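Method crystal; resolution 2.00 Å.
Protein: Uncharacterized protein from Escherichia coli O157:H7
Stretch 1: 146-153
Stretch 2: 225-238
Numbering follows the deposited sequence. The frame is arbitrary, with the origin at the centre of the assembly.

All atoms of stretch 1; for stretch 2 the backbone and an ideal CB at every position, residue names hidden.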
# COMPACT_ATOMS: atom_id res chain seq x y z
N LEU A 146 -7.64 -11.15 -3.79
CA LEU A 146 -7.28 -9.75 -3.66
C LEU A 146 -7.84 -9.01 -4.87
O LEU A 146 -7.65 -9.43 -6.02
CB LEU A 146 -5.76 -9.61 -3.60
CG LEU A 146 -5.15 -8.24 -3.30
CD1 LEU A 146 -5.44 -7.81 -1.86
CD2 LEU A 146 -3.66 -8.29 -3.54
N ALA A 147 -8.58 -7.93 -4.62
CA ALA A 147 -9.26 -7.21 -5.70
C ALA A 147 -8.31 -6.50 -6.68
O ALA A 147 -8.58 -6.43 -7.87
CB ALA A 147 -10.26 -6.23 -5.12
N CYS A 148 -7.21 -5.96 -6.16
CA CYS A 148 -6.20 -5.30 -6.98
C CYS A 148 -4.98 -4.98 -6.12
O CYS A 148 -5.06 -5.00 -4.89
CB CYS A 148 -6.74 -4.01 -7.63
SG CYS A 148 -7.28 -2.75 -6.44
N ALA A 149 -3.86 -4.72 -6.77
CA ALA A 149 -2.62 -4.36 -6.08
C ALA A 149 -1.91 -3.25 -6.85
O ALA A 149 -1.81 -3.32 -8.09
CB ALA A 149 -1.72 -5.56 -5.93
N VAL A 150 -1.41 -2.26 -6.13
CA VAL A 150 -0.77 -1.10 -6.74
C VAL A 150 0.57 -0.80 -6.06
O VAL A 150 0.64 0.02 -5.14
CB VAL A 150 -1.70 0.13 -6.68
CG1 VAL A 150 -1.11 1.29 -7.45
CG2 VAL A 150 -3.08 -0.21 -7.22
N PRO A 151 1.64 -1.48 -6.50
CA PRO A 151 2.95 -1.21 -5.93
C PRO A 151 3.62 0.04 -6.51
O PRO A 151 3.72 0.17 -7.74
CB PRO A 151 3.77 -2.45 -6.30
CG PRO A 151 3.09 -2.99 -7.52
CD PRO A 151 1.63 -2.74 -7.27
N PHE A 152 4.04 0.95 -5.63
CA PHE A 152 4.85 2.10 -6.05
C PHE A 152 6.32 1.76 -5.79
O PHE A 152 6.72 1.51 -4.63
CB PHE A 152 4.51 3.34 -5.26
CG PHE A 152 3.24 4.03 -5.67
CD1 PHE A 152 2.01 3.51 -5.32
CD2 PHE A 152 3.28 5.27 -6.27
CE1 PHE A 152 0.84 4.18 -5.64
CE2 PHE A 152 2.13 5.95 -6.59
CZ PHE A 152 0.90 5.39 -6.28
N TYR A 153 7.12 1.79 -6.85
CA TYR A 153 8.58 1.58 -6.79
C TYR A 153 9.01 0.63 -5.69
O TYR A 153 9.77 0.99 -4.80
CB TYR A 153 9.35 2.92 -6.73
CG TYR A 153 8.63 4.04 -6.01
CD1 TYR A 153 8.61 4.11 -4.62
CD2 TYR A 153 8.01 5.05 -6.73
CE1 TYR A 153 7.98 5.17 -3.96
CE2 TYR A 153 7.37 6.09 -6.09
CZ TYR A 153 7.36 6.15 -4.71
OH TYR A 153 6.70 7.18 -4.12
N UNK A 225 -0.11 12.26 -11.31
CA UNK A 225 -0.47 11.36 -12.41
C UNK A 225 -0.58 9.92 -11.93
O UNK A 225 -1.56 9.23 -12.22
CB UNK A 225 0.56 11.46 -13.54
N UNK A 226 0.41 9.47 -11.17
CA UNK A 226 0.36 8.12 -10.59
C UNK A 226 -0.88 7.93 -9.70
O UNK A 226 -1.52 6.87 -9.70
CB UNK A 226 1.63 7.85 -9.78
N UNK A 227 -1.21 8.96 -8.92
CA UNK A 227 -2.35 8.84 -8.03
C UNK A 227 -3.66 8.77 -8.82
O UNK A 227 -4.55 8.00 -8.47
CB UNK A 227 -2.38 10.02 -7.05
N UNK A 228 -3.78 9.58 -9.87
CA UNK A 228 -4.99 9.56 -10.69
C UNK A 228 -5.18 8.19 -11.28
O UNK A 228 -6.28 7.66 -11.27
CB UNK A 228 -4.93 10.61 -11.80
N UNK A 229 -4.09 7.61 -11.79
CA UNK A 229 -4.15 6.25 -12.33
C UNK A 229 -4.55 5.23 -11.25
O UNK A 229 -5.31 4.30 -11.52
CB UNK A 229 -2.80 5.87 -12.94
N UNK A 230 -4.03 5.41 -10.06
CA UNK A 230 -4.37 4.54 -8.92
C UNK A 230 -5.87 4.59 -8.55
O UNK A 230 -6.51 3.56 -8.40
CB UNK A 230 -3.53 4.94 -7.70
N UNK A 231 -6.43 5.79 -8.49
CA UNK A 231 -7.87 5.94 -8.22
C UNK A 231 -8.75 5.32 -9.33
O UNK A 231 -9.78 4.70 -9.04
CB UNK A 231 -8.21 7.42 -8.06
N UNK A 232 -8.34 5.45 -10.58
CA UNK A 232 -9.08 4.80 -11.67
C UNK A 232 -9.02 3.27 -11.54
O UNK A 232 -9.98 2.58 -11.87
CB UNK A 232 -8.52 5.23 -13.03
N UNK A 233 -7.88 2.76 -11.10
CA UNK A 233 -7.70 1.32 -10.93
C UNK A 233 -8.64 0.85 -9.81
O UNK A 233 -9.35 -0.15 -9.97
CB UNK A 233 -6.24 0.98 -10.61
N UNK A 234 -8.64 1.58 -8.70
CA UNK A 234 -9.54 1.26 -7.58
C UNK A 234 -10.99 1.26 -8.03
O UNK A 234 -11.76 0.37 -7.67
CB UNK A 234 -9.35 2.26 -6.43
N UNK A 235 -11.37 2.30 -8.77
CA UNK A 235 -12.73 2.44 -9.24
C UNK A 235 -13.13 1.27 -10.14
O UNK A 235 -14.25 0.78 -10.09
CB UNK A 235 -12.89 3.77 -9.99
N UNK A 236 -12.19 0.82 -10.96
CA UNK A 236 -12.44 -0.28 -11.86
C UNK A 236 -12.54 -1.64 -11.16
O UNK A 236 -13.38 -2.45 -11.52
CB UNK A 236 -11.33 -0.33 -12.92
N UNK A 237 -11.70 -1.88 -10.16
CA UNK A 237 -11.60 -3.21 -9.57
C UNK A 237 -12.12 -3.42 -8.16
O UNK A 237 -12.22 -4.56 -7.73
CB UNK A 237 -10.13 -3.62 -9.58
N UNK A 238 -12.47 -2.36 -7.44
CA UNK A 238 -13.01 -2.50 -6.08
C UNK A 238 -14.53 -2.44 -6.06
O UNK A 238 -15.13 -1.65 -6.80
OXT UNK A 238 -15.18 -3.18 -5.32
CB UNK A 238 -12.44 -1.41 -5.17

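The backbone of 225-237 is helical, with phi near -60° and psi near -45° over most of its length, and its axis runs at 169° to that of strand 148-151, 9.3 Å away at closest approach. With the two nearly antiparallel, low numbers in the helix meet Phe152 and high numbers meet Ala147.

At 225 nothing of stretch 1 lies within 5.5 Å of the ideal CB, so the contact sets no preference; the residue is Leu225.

Position 226 points toward stretch 1, and its ideal CB is already 3.7 Å from Phe152 CE2. The ring leaves little depth in that direction, which favours a small side chain. Ala226 fits, its CB 3.8 Å from Phe152 CE2.

The CB of 227 points away, so only a long side chain could return to the strand. Trp227, with chi1 t, does so: its CE3 comes within 4.2 Å of Phe152 CZ, which sits at the edge of the indole, near its plane.

Positions 228 and 229 find no partner in stretch 1, and many residues would serve; they are Gln228 and Arg229.

Position 230 faces the strand where the CA atoms of 230 and Val150 are 7.0 Å apart. The ideal CB stands 4.4 Å from Val150 CG1 and 4.7 Å from Phe152 CZ, an apolar setting with room for a small or beta-branched side chain: alanine, serine, threonine or valine. The deposited residue is Thr230. Its OG1 lies 3.6 Å from both Val150 CG1 and Phe152 CZ, yet its polarity is met within the helix, where Thr230 OG1 donates a 2.7 Å hydrogen bond to Ala226 O.

Positions 231 and 232 are out of reach of stretch 1, which leaves their choice open; they hold Leu231 and Lys232.

At 233 the CB again points toward the strand, but the nearest atom, Val150 CG2, is 4.8 Å away. That gap suits a larger apolar or aromatic group. Trp233, chi1 t, lays its indole beside two strand residues: CD1 is 3.8 Å from Val150 CG2, and NE1 is 3.8 Å from Cys148 CB.

Position 234 points sideways, with Cys148 SG 5.4 Å from its ideal CB; leucine, methionine or phenylalanine could turn in. Phe234 does, with chi1 m: CD1 approaches Cys148 SG to 3.8 Å, placing the sulfur at the ring edge, and CE1 lies 3.9 Å from Val150 CG2.

Positions 235 and 236 have no contact with stretch 1 and tolerate charge; they are Asp235 and Lys236.

The ideal CB of 237 points toward stretch 1, 3.6 Å from Ala147 O and 3.9 Å from Cys148 CB, so a larger side chain needs to lead outward. Tyr237, chi1 m, touches through CB, 3.6 Å from Ala147 O, while its end leads away.

At 238 the chain ends in a carboxylate. The CB points sideways, 5.3 Å from Ala147 CB, a distance that a branched aliphatic could bridge. Leu238 does: CD2 reaches 3.6 Å from Ala147 CB, and CG lies 4.2 Å from Cys148 SG.

Stretch 2 225-238: LAWQRTLKWFDKYL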
# COMPACT_ATOMS: atom_id res chain seq x y z
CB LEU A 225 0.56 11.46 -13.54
CG LEU A 225 0.32 10.59 -14.78
CD1 LEU A 225 -1.03 10.88 -15.44
CD2 LEU A 225 1.45 10.83 -15.78
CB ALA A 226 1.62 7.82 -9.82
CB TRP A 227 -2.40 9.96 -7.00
CG TRP A 227 -3.37 9.67 -5.89
CD1 TRP A 227 -4.52 10.33 -5.62
CD2 TRP A 227 -3.27 8.61 -4.92
NE1 TRP A 227 -5.13 9.78 -4.52
CE2 TRP A 227 -4.39 8.72 -4.07
CE3 TRP A 227 -2.34 7.60 -4.68
CZ2 TRP A 227 -4.61 7.84 -3.00
CZ3 TRP A 227 -2.54 6.74 -3.62
CH2 TRP A 227 -3.67 6.87 -2.78
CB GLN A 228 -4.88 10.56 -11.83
CG GLN A 228 -6.10 10.66 -12.76
CD GLN A 228 -5.87 11.59 -13.94
OE1 GLN A 228 -4.75 11.78 -14.42
NE2 GLN A 228 -6.96 12.18 -14.43
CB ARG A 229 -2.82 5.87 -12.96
CG ARG A 229 -2.58 6.54 -14.29
CD ARG A 229 -1.12 6.44 -14.69
NE ARG A 229 -0.89 6.94 -16.04
CZ ARG A 229 0.31 7.24 -16.53
NH1 ARG A 229 1.41 7.15 -15.78
NH2 ARG A 229 0.41 7.67 -17.79
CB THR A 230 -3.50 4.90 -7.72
OG1 THR A 230 -2.12 4.74 -8.07
CG2 THR A 230 -3.82 4.01 -6.51
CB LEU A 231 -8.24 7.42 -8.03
CG LEU A 231 -7.58 8.13 -6.84
CD1 LEU A 231 -8.18 9.51 -6.65
CD2 LEU A 231 -7.71 7.32 -5.55
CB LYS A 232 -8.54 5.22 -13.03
CG LYS A 232 -8.86 6.68 -13.33
CD LYS A 232 -8.50 7.13 -14.74
CE LYS A 232 -8.55 8.65 -14.81
NZ LYS A 232 -8.55 9.13 -16.21
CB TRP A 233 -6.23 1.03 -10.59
CG TRP A 233 -5.76 -0.37 -10.86
CD1 TRP A 233 -5.47 -1.33 -9.95
CD2 TRP A 233 -5.46 -0.93 -12.15
NE1 TRP A 233 -5.02 -2.47 -10.59
CE2 TRP A 233 -5.01 -2.25 -11.94
CE3 TRP A 233 -5.54 -0.45 -13.47
CZ2 TRP A 233 -4.63 -3.10 -12.99
CZ3 TRP A 233 -5.18 -1.30 -14.51
CH2 TRP A 233 -4.73 -2.61 -14.26
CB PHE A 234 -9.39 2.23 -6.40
CG PHE A 234 -8.08 2.13 -5.64
CD1 PHE A 234 -7.30 0.97 -5.66
CD2 PHE A 234 -7.66 3.19 -4.86
CE1 PHE A 234 -6.11 0.90 -4.95
CE2 PHE A 234 -6.49 3.11 -4.12
CZ PHE A 234 -5.71 1.96 -4.17
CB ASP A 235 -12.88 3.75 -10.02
CG ASP A 235 -14.28 3.96 -10.54
OD1 ASP A 235 -15.22 3.97 -9.72
OD2 ASP A 235 -14.45 4.10 -11.77
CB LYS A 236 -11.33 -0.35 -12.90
CG LYS A 236 -11.58 -1.27 -14.08
CD LYS A 236 -10.40 -1.21 -15.03
CE LYS A 236 -10.50 -2.14 -16.18
NZ LYS A 236 -11.86 -2.27 -16.74
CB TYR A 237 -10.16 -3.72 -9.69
CG TYR A 237 -9.73 -3.92 -11.13
CD1 TYR A 237 -10.33 -4.90 -11.92
CD2 TYR A 237 -8.70 -3.17 -11.69
CE1 TYR A 237 -9.92 -5.11 -13.25
CE2 TYR A 237 -8.29 -3.37 -13.01
CZ TYR A 237 -8.91 -4.34 -13.78
OH TYR A 237 -8.50 -4.53 -15.06
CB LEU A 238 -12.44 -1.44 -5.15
CG LEU A 238 -10.97 -1.63 -4.76
CD1 LEU A 238 -10.50 -0.45 -3.94
CD2 LEU A 238 -10.82 -2.92 -3.96
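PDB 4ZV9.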